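Local atomic coordinates of conserved hypothetical protein (Streptococcus pneumoniae, PDB entry 4QDY), a protein that is of unknown function but belongs to the YbbR-like family and carries two YbbR domains. Residues A[112-117]-A[191-196]; A[145-150]-A[178-183]. One frame throughout, in Å; residues are numbered along the deposited sequence.

Interaction 1 (A[112-117]-A[191-196])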
ATOM      1  N   PRO A 112       2.797  -3.035 -24.657  1.00 59.29           N
ATOM      2  CA  PRO A 112       1.563  -2.250 -24.492  1.00 59.23           C
ATOM      3  C   PRO A 112       0.341  -3.170 -24.403  1.00 63.11           C
ATOM      4  O   PRO A 112       0.296  -4.190 -25.092  1.00 62.99           O
ATOM      5  CB  PRO A 112       1.522  -1.365 -25.746  1.00 61.86           C
ATOM      6  CG  PRO A 112       2.772  -1.695 -26.542  1.00 66.69           C
ATOM      7  CD  PRO A 112       3.249  -3.021 -26.062  1.00 61.80           C
ATOM      8  N   GLU A 113      -0.630  -2.825 -23.538  1.00 59.69           N
ATOM      9  CA  GLU A 113      -1.852  -3.608 -23.325  1.00 59.78           C
ATOM     10  C   GLU A 113      -3.103  -2.749 -23.498  1.00 64.29           C
ATOM     11  O   GLU A 113      -3.229  -1.701 -22.860  1.00 63.47           O
ATOM     12  CB  GLU A 113      -1.861  -4.255 -21.925  1.00 60.48           C
ATOM     13  CG  GLU A 113      -0.831  -5.358 -21.716  1.00 72.29           C
ATOM     14  CD  GLU A 113      -1.025  -6.654 -22.484  1.00100.16           C
ATOM     15  OE1 GLU A 113      -2.181  -6.980 -22.842  1.00100.87           O
ATOM     16  OE2 GLU A 113      -0.024  -7.386 -22.657  1.00 97.28           O
ATOM     17  N   ILE A 114      -4.018  -3.191 -24.384  1.00 62.05           N
ATOM     18  CA  ILE A 114      -5.299  -2.537 -24.678  1.00 62.68           C
ATOM     19  C   ILE A 114      -6.386  -3.624 -24.719  1.00 67.77           C
ATOM     20  O   ILE A 114      -6.245  -4.609 -25.446  1.00 67.80           O
ATOM     21  CB  ILE A 114      -5.269  -1.686 -25.994  1.00 66.67           C
ATOM     22  CG1 ILE A 114      -4.182  -0.573 -25.942  1.00 66.76           C
ATOM     23  CG2 ILE A 114      -6.659  -1.082 -26.291  1.00 68.12           C
ATOM     24  CD1 ILE A 114      -3.933   0.222 -27.256  1.00 73.94           C
ATOM     25  N   ASP A 115      -7.457  -3.442 -23.929  1.00 65.07           N
ATOM     26  CA  ASP A 115      -8.597  -4.357 -23.859  1.00 65.92           C
ATOM     27  C   ASP A 115      -9.517  -4.133 -25.076  1.00 71.69           C
ATOM     28  O   ASP A 115      -9.869  -2.981 -25.340  1.00 71.67           O
ATOM     29  CB  ASP A 115      -9.358  -4.146 -22.529  1.00 67.50           C
ATOM     30  CG  ASP A 115     -10.571  -5.030 -22.266  1.00 80.67           C
ATOM     31  OD1 ASP A 115     -10.599  -6.172 -22.774  1.00 81.86           O
ATOM     32  OD2 ASP A 115     -11.432  -4.628 -21.455  1.00 88.17           O
ATOM     33  N   PRO A 116      -9.945  -5.198 -25.812  1.00 69.50           N
ATOM     34  CA  PRO A 116     -10.815  -4.998 -26.994  1.00 70.82           C
ATOM     35  C   PRO A 116     -12.092  -4.174 -26.726  1.00 75.67           C
ATOM     36  O   PRO A 116     -12.646  -3.635 -27.685  1.00 76.46           O
ATOM     37  CB  PRO A 116     -11.217  -6.426 -27.390  1.00 73.25           C
ATOM     38  CG  PRO A 116     -10.772  -7.308 -26.260  1.00 76.58           C
ATOM     39  CD  PRO A 116      -9.594  -6.625 -25.668  1.00 70.87           C
ATOM     40  N   SER A 117     -12.544  -4.052 -25.455  1.00 71.77           N
ATOM     41  CA  SER A 117     -13.728  -3.259 -25.096  1.00 72.26           C
ATOM     42  C   SER A 117     -13.466  -1.759 -25.295  1.00 76.69           C
ATOM     43  O   SER A 117     -14.393  -1.010 -25.611  1.00 77.44           O
ATOM     44  CB  SER A 117     -14.146  -3.523 -23.651  1.00 74.70           C
ATOM     45  OG  SER A 117     -13.172  -3.080 -22.722  1.00 80.83           O
HETATM   46  N   MSE A 191       1.960   6.540 -24.809  1.00 53.45           N
HETATM   47  CA  MSE A 191       1.512   5.521 -25.760  1.00 53.20           C
HETATM   48  C   MSE A 191       0.894   6.206 -26.978  1.00 59.89           C
HETATM   49  O   MSE A 191       0.016   7.057 -26.818  1.00 59.89           O
HETATM   50  CB  MSE A 191       0.514   4.550 -25.099  1.00 54.21           C
HETATM   51  CG  MSE A 191       0.151   3.346 -25.973  1.00 60.78           C
HETATM   52 SE   MSE A 191      -1.263   2.201 -25.248  0.75 67.46          SE
HETATM   53  CE  MSE A 191      -2.699   3.407 -25.400  1.00 64.95           C
ATOM     54  N   LYS A 192       1.358   5.846 -28.185  1.00 58.30           N
ATOM     55  CA  LYS A 192       0.841   6.393 -29.439  1.00 59.85           C
ATOM     56  C   LYS A 192       0.197   5.274 -30.248  1.00 65.43           C
ATOM     57  O   LYS A 192       0.866   4.298 -30.591  1.00 64.77           O
ATOM     58  CB  LYS A 192       1.947   7.098 -30.240  1.00 63.28           C
ATOM     59  N   VAL A 193      -1.113   5.399 -30.520  1.00 63.86           N
ATOM     60  CA  VAL A 193      -1.870   4.389 -31.260  1.00 64.73           C
ATOM     61  C   VAL A 193      -2.222   4.935 -32.648  1.00 71.61           C
ATOM     62  O   VAL A 193      -2.871   5.975 -32.760  1.00 71.81           O
ATOM     63  CB  VAL A 193      -3.145   3.930 -30.491  1.00 68.25           C
ATOM     64  CG1 VAL A 193      -3.905   2.856 -31.266  1.00 68.56           C
ATOM     65  CG2 VAL A 193      -2.797   3.419 -29.097  1.00 66.73           C
ATOM     66  N   THR A 194      -1.780   4.224 -33.696  1.00 70.01           N
ATOM     67  CA  THR A 194      -2.073   4.523 -35.098  1.00 71.94           C
ATOM     68  C   THR A 194      -3.267   3.651 -35.478  1.00 77.96           C
ATOM     69  O   THR A 194      -3.268   2.458 -35.162  1.00 77.00           O
ATOM     70  CB  THR A 194      -0.823   4.309 -35.968  1.00 80.25           C
ATOM     71  OG1 THR A 194       0.209   5.181 -35.506  1.00 79.66           O
ATOM     72  CG2 THR A 194      -1.080   4.563 -37.452  1.00 80.07           C
ATOM     73  N   THR A 195      -4.306   4.246 -36.091  1.00 76.84           N
ATOM     74  CA  THR A 195      -5.518   3.495 -36.429  1.00 77.72           C
ATOM     75  C   THR A 195      -5.965   3.693 -37.879  1.00 84.43           C
ATOM     76  O   THR A 195      -5.781   4.765 -38.459  1.00 84.90           O
ATOM     77  CB  THR A 195      -6.685   3.899 -35.512  1.00 84.92           C
ATOM     78  OG1 THR A 195      -6.937   5.297 -35.655  1.00 85.75           O
ATOM     79  CG2 THR A 195      -6.448   3.543 -34.046  1.00 81.28           C
ATOM     80  N   LYS A 196      -6.596   2.643 -38.432  1.00 82.38           N
ATOM     81  CA  LYS A 196      -7.192   2.596 -39.764  1.00 84.24           C
ATOM     82  C   LYS A 196      -8.714   2.414 -39.623  1.00 89.75           C
ATOM     83  O   LYS A 196      -9.143   1.556 -38.844  1.00 88.65           O
ATOM     84  CB  LYS A 196      -6.561   1.477 -40.609  1.00 86.89           C
TER

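Interaction 2 (A[145-150]-A[178-183])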
ATOM      1  N   ASP A 145      12.864 -11.254  -9.193  1.00 61.67           N
ATOM      2  CA  ASP A 145      13.166 -12.459  -9.975  1.00 62.17           C
ATOM      3  C   ASP A 145      11.924 -12.988 -10.694  1.00 65.32           C
ATOM      4  O   ASP A 145      12.046 -13.608 -11.750  1.00 65.69           O
ATOM      5  CB  ASP A 145      13.741 -13.569  -9.071  1.00 64.96           C
ATOM      6  CG  ASP A 145      15.123 -13.309  -8.495  1.00 77.16           C
ATOM      7  OD1 ASP A 145      15.977 -12.747  -9.222  1.00 78.22           O
ATOM      8  OD2 ASP A 145      15.390 -13.780  -7.370  1.00 83.49           O
ATOM      9  N   ARG A 146      10.734 -12.745 -10.114  1.00 60.64           N
ATOM     10  CA  ARG A 146       9.443 -13.197 -10.632  1.00 59.66           C
ATOM     11  C   ARG A 146       8.882 -12.287 -11.737  1.00 61.90           C
ATOM     12  O   ARG A 146       7.835 -12.613 -12.298  1.00 61.10           O
ATOM     13  CB  ARG A 146       8.408 -13.277  -9.506  1.00 60.25           C
ATOM     14  CG  ARG A 146       8.702 -14.321  -8.438  1.00 73.81           C
ATOM     15  CD  ARG A 146       7.429 -15.042  -8.061  1.00 88.72           C
ATOM     16  NE  ARG A 146       6.383 -14.122  -7.611  1.00102.16           N
ATOM     17  CZ  ARG A 146       5.112 -14.466  -7.443  1.00120.86           C
ATOM     18  NH1 ARG A 146       4.708 -15.702  -7.712  1.00111.71           N
ATOM     19  NH2 ARG A 146       4.227 -13.568  -7.031  1.00108.29           N
ATOM     20  N   ILE A 147       9.554 -11.164 -12.052  1.00 57.80           N
ATOM     21  CA  ILE A 147       9.085 -10.248 -13.094  1.00 57.05           C
ATOM     22  C   ILE A 147       9.358 -10.882 -14.464  1.00 60.91           C
ATOM     23  O   ILE A 147      10.488 -11.282 -14.759  1.00 61.27           O
ATOM     24  CB  ILE A 147       9.714  -8.834 -12.977  1.00 60.17           C
ATOM     25  CG1 ILE A 147       9.460  -8.232 -11.573  1.00 60.26           C
ATOM     26  CG2 ILE A 147       9.173  -7.908 -14.080  1.00 60.65           C
ATOM     27  CD1 ILE A 147      10.181  -6.953 -11.260  1.00 67.64           C
ATOM     28  N   ASP A 148       8.300 -10.981 -15.282  1.00 56.55           N
ATOM     29  CA  ASP A 148       8.341 -11.535 -16.628  1.00 56.54           C
ATOM     30  C   ASP A 148       8.320 -10.408 -17.665  1.00 59.94           C
ATOM     31  O   ASP A 148       9.216 -10.333 -18.509  1.00 60.23           O
ATOM     32  CB  ASP A 148       7.158 -12.495 -16.838  1.00 58.25           C
ATOM     33  CG  ASP A 148       7.104 -13.160 -18.197  1.00 67.66           C
ATOM     34  OD1 ASP A 148       8.151 -13.659 -18.655  1.00 68.18           O
ATOM     35  OD2 ASP A 148       5.995 -13.260 -18.763  1.00 74.38           O
ATOM     36  N   LYS A 149       7.287  -9.538 -17.603  1.00 55.25           N
ATOM     37  CA  LYS A 149       7.096  -8.421 -18.529  1.00 54.69           C
ATOM     38  C   LYS A 149       6.616  -7.152 -17.826  1.00 57.29           C
ATOM     39  O   LYS A 149       5.924  -7.216 -16.807  1.00 56.13           O
ATOM     40  CB  LYS A 149       6.071  -8.786 -19.626  1.00 57.29           C
ATOM     41  CG  LYS A 149       6.516  -9.870 -20.601  1.00 75.02           C
ATOM     42  N   ILE A 150       6.978  -5.996 -18.404  1.00 53.41           N
ATOM     43  CA  ILE A 150       6.535  -4.670 -17.983  1.00 52.35           C
ATOM     44  C   ILE A 150       5.435  -4.290 -18.957  1.00 55.63           C
ATOM     45  O   ILE A 150       5.637  -4.409 -20.166  1.00 55.70           O
ATOM     46  CB  ILE A 150       7.699  -3.630 -17.898  1.00 55.73           C
ATOM     47  CG1 ILE A 150       8.910  -4.138 -17.064  1.00 56.20           C
ATOM     48  CG2 ILE A 150       7.210  -2.241 -17.437  1.00 56.18           C
ATOM     49  CD1 ILE A 150       8.649  -4.512 -15.577  1.00 61.78           C
ATOM     50  N   VAL A 178       0.148 -11.557 -13.074  1.00 54.88           N
ATOM     51  CA  VAL A 178      -0.141 -10.955 -11.767  1.00 53.76           C
ATOM     52  C   VAL A 178       0.710  -9.693 -11.582  1.00 56.03           C
ATOM     53  O   VAL A 178       1.931  -9.762 -11.722  1.00 55.64           O
ATOM     54  CB  VAL A 178       0.102 -11.963 -10.604  1.00 57.74           C
ATOM     55  CG1 VAL A 178      -0.275 -11.355  -9.254  1.00 57.00           C
ATOM     56  CG2 VAL A 178      -0.647 -13.271 -10.830  1.00 58.10           C
ATOM     57  N   VAL A 179       0.066  -8.560 -11.232  1.00 51.45           N
ATOM     58  CA  VAL A 179       0.732  -7.277 -10.962  1.00 50.61           C
ATOM     59  C   VAL A 179       1.497  -7.436  -9.638  1.00 53.54           C
ATOM     60  O   VAL A 179       0.890  -7.677  -8.591  1.00 53.46           O
ATOM     61  CB  VAL A 179      -0.262  -6.079 -10.952  1.00 54.09           C
ATOM     62  CG1 VAL A 179       0.447  -4.767 -10.628  1.00 53.58           C
ATOM     63  CG2 VAL A 179      -0.998  -5.968 -12.284  1.00 54.27           C
ATOM     64  N   LEU A 180       2.829  -7.363  -9.712  1.00 49.19           N
ATOM     65  CA  LEU A 180       3.735  -7.585  -8.586  1.00 48.61           C
ATOM     66  C   LEU A 180       4.041  -6.286  -7.812  1.00 51.53           C
ATOM     67  O   LEU A 180       4.102  -5.220  -8.432  1.00 50.81           O
ATOM     68  CB  LEU A 180       5.055  -8.197  -9.104  1.00 49.14           C
ATOM     69  CG  LEU A 180       4.963  -9.553  -9.828  1.00 53.85           C
ATOM     70  CD1 LEU A 180       6.269  -9.907 -10.478  1.00 54.68           C
ATOM     71  CD2 LEU A 180       4.527 -10.674  -8.891  1.00 55.91           C
ATOM     72  N   PRO A 181       4.255  -6.362  -6.464  1.00 47.76           N
ATOM     73  CA  PRO A 181       4.572  -5.140  -5.698  1.00 47.25           C
ATOM     74  C   PRO A 181       5.988  -4.646  -6.019  1.00 51.43           C
ATOM     75  O   PRO A 181       6.987  -5.166  -5.509  1.00 51.52           O
ATOM     76  CB  PRO A 181       4.421  -5.574  -4.237  1.00 48.85           C
ATOM     77  CG  PRO A 181       4.609  -7.037  -4.243  1.00 53.63           C
ATOM     78  CD  PRO A 181       4.211  -7.555  -5.589  1.00 49.29           C
ATOM     79  N   ALA A 182       6.059  -3.651  -6.914  1.00 47.78           N
ATOM     80  CA  ALA A 182       7.303  -3.060  -7.395  1.00 48.05           C
ATOM     81  C   ALA A 182       7.105  -1.602  -7.812  1.00 51.77           C
ATOM     82  O   ALA A 182       6.019  -1.231  -8.261  1.00 51.29           O
ATOM     83  CB  ALA A 182       7.824  -3.868  -8.569  1.00 49.20           C
ATOM     84  N   VAL A 183       8.164  -0.785  -7.668  1.00 48.47           N
ATOM     85  CA  VAL A 183       8.180   0.639  -8.025  1.00 48.22           C
ATOM     86  C   VAL A 183       8.933   0.777  -9.353  1.00 52.26           C
ATOM     87  O   VAL A 183      10.111   0.426  -9.431  1.00 52.58           O
ATOM     88  CB  VAL A 183       8.796   1.508  -6.894  1.00 52.49           C
ATOM     89  CG1 VAL A 183       8.800   2.986  -7.271  1.00 52.72           C
ATOM     90  CG2 VAL A 183       8.060   1.300  -5.575  1.00 51.79           C
TER

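Interaction 1 (A[112-117]-A[191-196])
In the apolar packing of the second YbbR-like domain, Ile114, just past the end of strand 87-113, meets Met191 and Val193 of strand 183-196. Contact is confined to side chains. The delta methyl CD1 of Ile114 does nearly all the touching, lying 3.9 Å from SE of Met191, which is present as selenomethionine. It is equally near CG2 of Val193, at 3.9 Å, so one methyl bridges two residues of the same strand. Ile114 and Met191 are turned at a slant to each other, whereas Ile114 and Val193 lie side by side, pointing opposite ways. Met191 runs extended until chi3 (68°), where the chain bends and brings CE alongside the isoleucine, 3.9 Å from Ile114 CD1. CG1 of Ile114 adds a looser touch on SE of Met191. Val128 of strand 124-130, Tyr164 of strand 164-173 and Leu154 also pack against Met191, while backbone hydrogen bonds between Glu113 and both Ala152 and Leu154 tie the 112-117 segment to strand 149-153 and the residue after it. A loop residue at the end of strand 87-113 thus packs on strand 183-196, with which that strand is not paired, through methyl and selenoether groups: apolar packing in the interior of a beta-sheet domain.

Interaction 2 (A[145-150]-A[178-183])
Leu180 reaches from the loop before strand 183-196 onto Arg146 and Ile147, where the chain passes from helix 141-145 towards strand 149-153, and its two methyls divide the work. The close-packed part centres on Leu180 itself, which is buried. Its CD1 lies 3.8 Å from CG1 of Ile147 and also rests on the backbone of the preceding residue, 3.6 Å from Arg146 O. Ile137 of strand 135-138 touches both Ile147 and Ala182. With chi1 of Leu180 at -60°, CG stands opposite the carbonyl carbon, and the fork it carries spreads over both partners. A bound diethylene glycol, probably from the crystallisation liquor, lies about 6 Å from the Leu180 side chain.

The looser side belongs to Arg146, which is partly exposed at the edge of the contact. The Arg146 chain is bent at chi2 (-138°) and chi3 (-56°), and touches Leu180 again beyond the bends: NH2 of Arg146 comes to 3.5 Å from CD2 of Leu180, with the methyl oblique to the guanidinium. Its NH1 makes a long, weak ion pair with Asp174, and its side chain also packs on Val178 of the second subunit.

No hydrogen bond joins the two segments. Leucine can shield one part of the guanidinium but offers it no acceptor, which implies that the contact is held by dispersion and the hydrophobic effect, with Asp174 offering the arginine charge at most a weak, long-range counterpart.

Interactions 1 and 2 are two separate packing contacts on one sheet, neither with a hydrogen bond across its segments. Their centres are 22 Å apart and their nearest atoms about 5 Å, so they do not touch, but strands 87-113 and 149-153, which supply one segment to each, are neighbours in the sheet. Along the chain, interaction 2 is nested within the loop that interaction 1 closes. Interaction 1 belongs to the interior near the end of the domain, without another subunit at its segments; interaction 2 is partly open and borders the second subunit and a bound diethylene glycol. No active site is known to which either could be assigned.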